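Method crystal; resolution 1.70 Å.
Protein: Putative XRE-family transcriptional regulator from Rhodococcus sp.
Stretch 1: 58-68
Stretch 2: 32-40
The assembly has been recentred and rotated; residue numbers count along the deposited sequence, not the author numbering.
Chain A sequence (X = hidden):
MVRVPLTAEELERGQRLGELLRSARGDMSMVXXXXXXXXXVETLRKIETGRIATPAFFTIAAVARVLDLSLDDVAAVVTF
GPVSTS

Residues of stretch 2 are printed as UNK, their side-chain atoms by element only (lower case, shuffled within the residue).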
ATOM      1  N   PHE A  58      -2.971   0.460   4.115  1.00 19.07           N
ATOM      2  CA  PHE A  58      -3.617  -0.354   5.181  1.00 21.27           C
ATOM      3  C   PHE A  58      -5.002  -0.829   4.765  1.00 21.70           C
ATOM      4  O   PHE A  58      -5.376  -1.957   5.079  1.00 21.03           O
ATOM      5  CB  PHE A  58      -3.534   0.339   6.529  1.00 23.36           C
ATOM      6  CG  PHE A  58      -2.129   0.304   7.076  1.00 24.83           C
ATOM      7  CD1 PHE A  58      -1.558  -0.926   7.476  1.00 28.27           C
ATOM      8  CD2 PHE A  58      -1.324   1.448   7.029  1.00 27.26           C
ATOM      9  CE1 PHE A  58      -0.252  -0.959   7.916  1.00 30.49           C
ATOM     10  CE2 PHE A  58      -0.045   1.432   7.469  1.00 26.14           C
ATOM     11  CZ  PHE A  58       0.516   0.246   7.924  1.00 28.03           C
ATOM     12  N   THR A  59      -5.682  -0.028   3.958  1.00 20.22           N
ATOM     13  CA  THR A  59      -6.991  -0.453   3.406  1.00 21.47           C
ATOM     14  C   THR A  59      -6.870  -1.604   2.414  1.00 21.21           C
ATOM     15  O   THR A  59      -7.618  -2.589   2.524  1.00 20.83           O
ATOM     16  CB  THR A  59      -7.721   0.717   2.815  1.00 22.25           C
ATOM     17  OG1 THR A  59      -7.877   1.688   3.875  1.00 24.76           O
ATOM     18  CG2 THR A  59      -9.094   0.265   2.265  1.00 23.30           C
ATOM     19  N   ILE A  60      -5.918  -1.500   1.494  1.00 18.93           N
ATOM     20  CA  ILE A  60      -5.741  -2.559   0.507  1.00 18.53           C
ATOM     21  C   ILE A  60      -5.288  -3.851   1.230  1.00 18.73           C
ATOM     22  O   ILE A  60      -5.749  -4.970   0.903  1.00 20.24           O
ATOM     23  CB  ILE A  60      -4.779  -2.124  -0.585  1.00 19.57           C
ATOM     24  CG1 ILE A  60      -5.328  -0.894  -1.335  1.00 19.01           C
ATOM     25  CG2 ILE A  60      -4.469  -3.269  -1.497  1.00 19.80           C
ATOM     26  CD1 ILE A  60      -6.754  -1.057  -1.927  1.00 20.73           C
ATOM     27  N   ALA A  61      -4.386  -3.691   2.204  1.00 18.35           N
ATOM     28  CA  ALA A  61      -3.954  -4.814   3.001  1.00 17.92           C
ATOM     29  C   ALA A  61      -5.138  -5.508   3.678  1.00 18.84           C
ATOM     30  O   ALA A  61      -5.188  -6.697   3.748  1.00 19.23           O
ATOM     31  CB  ALA A  61      -2.931  -4.330   4.054  1.00 18.35           C
ATOM     32  N   ALA A  62      -6.074  -4.740   4.222  1.00 17.34           N
ATOM     33  CA  ALA A  62      -7.154  -5.338   4.988  1.00 19.53           C
ATOM     34  C   ALA A  62      -8.066  -6.083   4.024  1.00 18.64           C
ATOM     35  O   ALA A  62      -8.601  -7.137   4.363  1.00 18.38           O
ATOM     36  CB  ALA A  62      -7.906  -4.261   5.740  1.00 20.39           C
ATOM     37  N   VAL A  63      -8.308  -5.488   2.868  1.00 18.88           N
ATOM     38  CA  VAL A  63      -9.249  -6.114   1.907  1.00 19.57           C
ATOM     39  C   VAL A  63      -8.568  -7.394   1.383  1.00 19.29           C
ATOM     40  O   VAL A  63      -9.182  -8.468   1.293  1.00 20.45           O
ATOM     41  CB  VAL A  63      -9.615  -5.192   0.768  1.00 19.77           C
ATOM     42  CG1 VAL A  63     -10.340  -5.989  -0.392  1.00 21.99           C
ATOM     43  CG2 VAL A  63     -10.437  -3.999   1.284  1.00 19.70           C
ATOM     44  N   ALA A  64      -7.303  -7.297   1.041  1.00 19.82           N
ATOM     45  CA  ALA A  64      -6.560  -8.490   0.549  1.00 21.14           C
ATOM     46  C   ALA A  64      -6.592  -9.617   1.551  1.00 21.05           C
ATOM     47  O   ALA A  64      -6.825 -10.794   1.191  1.00 21.38           O
ATOM     48  CB  ALA A  64      -5.064  -8.108   0.147  1.00 20.10           C
ATOM     49  N   ARG A  65      -6.378  -9.304   2.826  1.00 21.04           N
ATOM     50  CA  ARG A  65      -6.432 -10.384   3.849  1.00 22.45           C
ATOM     51  C   ARG A  65      -7.817 -11.068   3.884  1.00 21.56           C
ATOM     52  O   ARG A  65      -7.899 -12.273   3.938  1.00 22.35           O
ATOM     53  CB  ARG A  65      -5.975  -9.924   5.209  1.00 22.24           C
ATOM     54  CG  ARG A  65      -6.585  -8.697   5.747  1.00 27.08           C
ATOM     55  CD  ARG A  65      -7.717  -8.960   6.716  1.00 31.06           C
ATOM     56  NE  ARG A  65      -8.200  -7.723   7.317  1.00 25.07           N
ATOM     57  CZ  ARG A  65      -9.124  -7.677   8.259  1.00 32.71           C
ATOM     58  NH1 ARG A  65      -9.643  -8.830   8.705  1.00 33.68           N
ATOM     59  NH2 ARG A  65      -9.496  -6.493   8.781  1.00 30.21           N
ATOM     60  N   VAL A  66      -8.898 -10.292   3.831  1.00 20.81           N
ATOM     61  CA  VAL A  66     -10.265 -10.836   3.845  1.00 20.36           C
ATOM     62  C   VAL A  66     -10.444 -11.776   2.643  1.00 20.68           C
ATOM     63  O   VAL A  66     -11.112 -12.837   2.764  1.00 21.37           O
ATOM     64  CB  VAL A  66     -11.337  -9.713   3.857  1.00 19.72           C
ATOM     65  CG1 VAL A  66     -12.774 -10.271   3.620  1.00 18.88           C
ATOM     66  CG2 VAL A  66     -11.275  -8.865   5.208  1.00 18.30           C
ATOM     67  N   LEU A  67      -9.841 -11.402   1.505  1.00 21.04           N
ATOM     68  CA  LEU A  67      -9.969 -12.161   0.252  1.00 20.76           C
ATOM     69  C   LEU A  67      -8.942 -13.272   0.096  1.00 21.56           C
ATOM     70  O   LEU A  67      -8.914 -13.940  -0.962  1.00 21.31           O
ATOM     71  CB  LEU A  67      -9.915 -11.217  -0.962  1.00 20.94           C
ATOM     72  CG  LEU A  67     -10.952 -10.100  -0.939  1.00 20.10           C
ATOM     73  CD1 LEU A  67     -10.619  -9.188  -2.126  1.00 18.59           C
ATOM     74  CD2 LEU A  67     -12.385 -10.713  -1.097  1.00 19.11           C
ATOM     75  N   ASP A  68      -8.125 -13.500   1.143  1.00 20.56           N
ATOM     76  CA  ASP A  68      -7.016 -14.456   1.091  1.00 21.43           C
ATOM     77  C   ASP A  68      -6.160 -14.264  -0.128  1.00 20.85           C
ATOM     78  O   ASP A  68      -5.783 -15.229  -0.827  1.00 20.22           O
ATOM     79  CB  ASP A  68      -7.503 -15.885   1.124  1.00 23.35           C
ATOM     80  CG  ASP A  68      -7.072 -16.573   2.364  1.00 29.84           C
ATOM     81  OD1 ASP A  68      -6.085 -17.347   2.278  1.00 35.84           O
ATOM     82  OD2 ASP A  68      -7.691 -16.305   3.425  1.00 34.73           O
ATOM     83  N   UNK A  32     -20.183  -8.055   3.132  1.00 14.97           N
ATOM     84  CA  UNK A  32     -19.391  -8.904   3.986  1.00 16.11           C
ATOM     85  C   UNK A  32     -17.892  -8.548   3.909  1.00 16.54           C
ATOM     86  O   UNK A  32     -17.210  -8.412   4.933  1.00 16.37           O
ATOM     87  c   UNK A  32     -19.626 -10.338   3.636  1.00 16.57           C
ATOM     88  o   UNK A  32     -21.041 -10.609   3.800  1.00 17.84           O
ATOM     89  c   UNK A  32     -18.813 -11.202   4.528  1.00 18.62           C
ATOM     90  N   UNK A  33     -17.409  -8.414   2.690  1.00 15.59           N
ATOM     91  CA  UNK A  33     -16.004  -7.968   2.467  1.00 14.69           C
ATOM     92  C   UNK A  33     -15.728  -6.640   3.230  1.00 15.74           C
ATOM     93  O   UNK A  33     -14.780  -6.560   3.999  1.00 16.39           O
ATOM     94  c   UNK A  33     -15.743  -9.296   0.343  1.00 16.63           C
ATOM     95  c   UNK A  33     -14.131  -7.392   0.902  1.00 14.77           C
ATOM     96  c   UNK A  33     -15.625  -7.904   0.983  1.00 16.22           C
ATOM     97  N   UNK A  34     -16.568  -5.613   3.012  1.00 15.51           N
ATOM     98  CA  UNK A  34     -16.401  -4.285   3.632  1.00 16.02           C
ATOM     99  C   UNK A  34     -16.419  -4.409   5.157  1.00 16.30           C
ATOM    100  O   UNK A  34     -15.526  -3.887   5.856  1.00 18.74           O
ATOM    101  c   UNK A  34     -17.520  -3.360   3.170  1.00 15.20           C
ATOM    102  N   UNK A  35     -17.395  -5.173   5.692  1.00 16.44           N
ATOM    103  CA  UNK A  35     -17.488  -5.383   7.149  1.00 16.24           C
ATOM    104  C   UNK A  35     -16.236  -6.045   7.732  1.00 16.73           C
ATOM    105  O   UNK A  35     -15.720  -5.572   8.749  1.00 17.10           O
ATOM    106  c   UNK A  35     -19.121  -5.833  11.387  1.00 17.11           C
ATOM    107  c   UNK A  35     -18.530  -7.788   9.513  1.00 18.29           C
ATOM    108  c   UNK A  35     -18.859  -7.131  11.821  1.00 17.44           C
ATOM    109  c   UNK A  35     -18.554  -8.108  10.878  1.00 18.41           C
ATOM    110  c   UNK A  35     -19.098  -5.513  10.029  1.00 16.02           C
ATOM    111  c   UNK A  35     -18.798  -6.498   9.062  1.00 16.28           C
ATOM    112  c   UNK A  35     -18.742  -6.171   7.566  1.00 15.74           C
ATOM    113  N   UNK A  36     -15.769  -7.135   7.113  1.00 15.81           N
ATOM    114  CA  UNK A  36     -14.626  -7.891   7.618  1.00 16.41           C
ATOM    115  C   UNK A  36     -13.318  -7.093   7.493  1.00 17.14           C
ATOM    116  O   UNK A  36     -12.425  -7.273   8.315  1.00 18.30           O
ATOM    117  c   UNK A  36     -14.466  -9.254   6.866  1.00 17.19           C
ATOM    118  c   UNK A  36     -15.559 -10.274   7.209  1.00 19.24           C
ATOM    119  o   UNK A  36     -15.596 -11.369   6.552  1.00 21.07           O
ATOM    120  o   UNK A  36     -16.400 -10.044   8.126  1.00 18.19           O
ATOM    121  N   UNK A  37     -13.240  -6.216   6.499  1.00 17.16           N
ATOM    122  CA  UNK A  37     -12.047  -5.360   6.247  1.00 18.58           C
ATOM    123  C   UNK A  37     -12.084  -4.073   7.072  1.00 18.66           C
ATOM    124  O   UNK A  37     -11.092  -3.333   7.191  1.00 18.75           O
ATOM    125  c   UNK A  37     -11.911  -5.041   4.746  1.00 19.87           C
ATOM    126  N   UNK A  38     -13.254  -3.791   7.634  1.00 18.97           N
ATOM    127  CA  UNK A  38     -13.453  -2.576   8.437  1.00 19.53           C
ATOM    128  C   UNK A  38     -13.590  -1.306   7.602  1.00 20.02           C
ATOM    129  O   UNK A  38     -13.196  -0.187   8.046  1.00 20.92           O
ATOM    130  N   UNK A  39     -14.221  -1.417   6.448  1.00 17.40           N
ATOM    131  CA  UNK A  39     -14.410  -0.234   5.610  1.00 17.36           C
ATOM    132  C   UNK A  39     -15.857  -0.093   5.166  1.00 17.13           C
ATOM    133  O   UNK A  39     -16.679  -0.993   5.427  1.00 17.80           O
ATOM    134  c   UNK A  39     -13.086  -1.407   2.044  1.00 17.98           C
ATOM    135  c   UNK A  39     -11.981  -0.266   4.816  1.00 18.35           C
ATOM    136  c   UNK A  39     -13.822  -1.471   3.457  1.00 17.70           C
ATOM    137  c   UNK A  39     -13.484  -0.279   4.378  1.00 17.58           C
ATOM    138  N   UNK A  40     -16.199   1.014   4.504  1.00 17.03           N
ATOM    139  CA  UNK A  40     -17.567   1.132   4.004  1.00 16.95           C
ATOM    140  C   UNK A  40     -17.721   0.447   2.657  1.00 16.21           C
ATOM    141  O   UNK A  40     -16.739   0.287   1.914  1.00 15.79           O
ATOM    142  c   UNK A  40     -17.961   2.588   3.832  1.00 16.81           C
ATOM    143  o   UNK A  40     -17.097   3.211   2.901  1.00 16.95           O
TER
HETATM  144  O   HOH W   1     -12.206  -9.386   9.958  1.00 45.88           O

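Position 32 carries three side-chain atoms: a carbon that bears one oxygen and one carbon. A β-branched hydroxyl side chain is threonine, and Thr32 points sideways and makes no contact with stretch 1, in an exposed place that tolerates a polar group.

Position 33 has three carbons, forked at the first; the two end carbons lie against Val63, Val66 and Leu67. This is valine. In its t rotamer, Val33 CG1 lies 4.2 Å from both Val63 CG1 and Val66 CG1, while Val33 CG2 meets Leu67 CD2 at 3.9 Å; a short, branched hydrocarbon suits this buried site.

Position 34 shows a single carbon directed away from stretch 1, hence alanine. Ala34 is buried all the same, and its carbonyl O accepts a bond from the backbone N of position 39 at 2.9 Å, helping to close the helix.

Position 35 has one carbon followed by a six-carbon ring with no heteroatom: phenylalanine. Phe35 is exposed, points away from stretch 1 and touches a crystal neighbour.

At position 36 two carbons lead to a pair of oxygens on the second, and the CB lies 3.6 Å from Val66 CG2. The pattern is that of aspartate. The carboxylate of Asp36 makes no salt bridge to stretch 1; the polar link here runs through the backbone, where water 1 donates to Asp36 O (2.7 Å) and accepts from Arg65 NH1 (2.9 Å).

Position 37 has one carbon, 3.9 Å from both Val63 CG2 and Val66 CG2 and 4.2 Å from Ala62 CB. It is alanine, and this small side chain suits the close approach of the backbones: Ala37 CA and Ala62 CA are 5.1 Å apart.

Position 38 has no side-chain atoms, so it is glycine. Gly38 leaves the helix with phi of 76°, a conformation that favours glycine.

Position 39 has four carbons, forked at the first, with one arm two carbons long; its CA-to-CB bond points toward stretch 1, and the side chain touches Val63 and Thr59. This is isoleucine. Ile39 places CD1 3.8 Å from Val63 CG2 and CG2 3.9 Å from Thr59 CG2, extending the apolar contact past the helix end.

Position 40 has one carbon and one oxygen, thus serine. Ser40, out of reach of stretch 1, is an N-cap whose hydroxyl caps a backbone N just beyond the stretch.

The contact works mainly by apolar packing, burying 413 Å² in all. The helices cross at 118° with axes 8.8 Å apart at closest approach, Ala62 and Ala37 permitting close backbones while valines, Leu67 and Ile39 fill the surroundings. No direct hydrogen bond joins the stretches; water 1 supplies a bridge.

Stretch 2 32-40: TVAFDAGIS
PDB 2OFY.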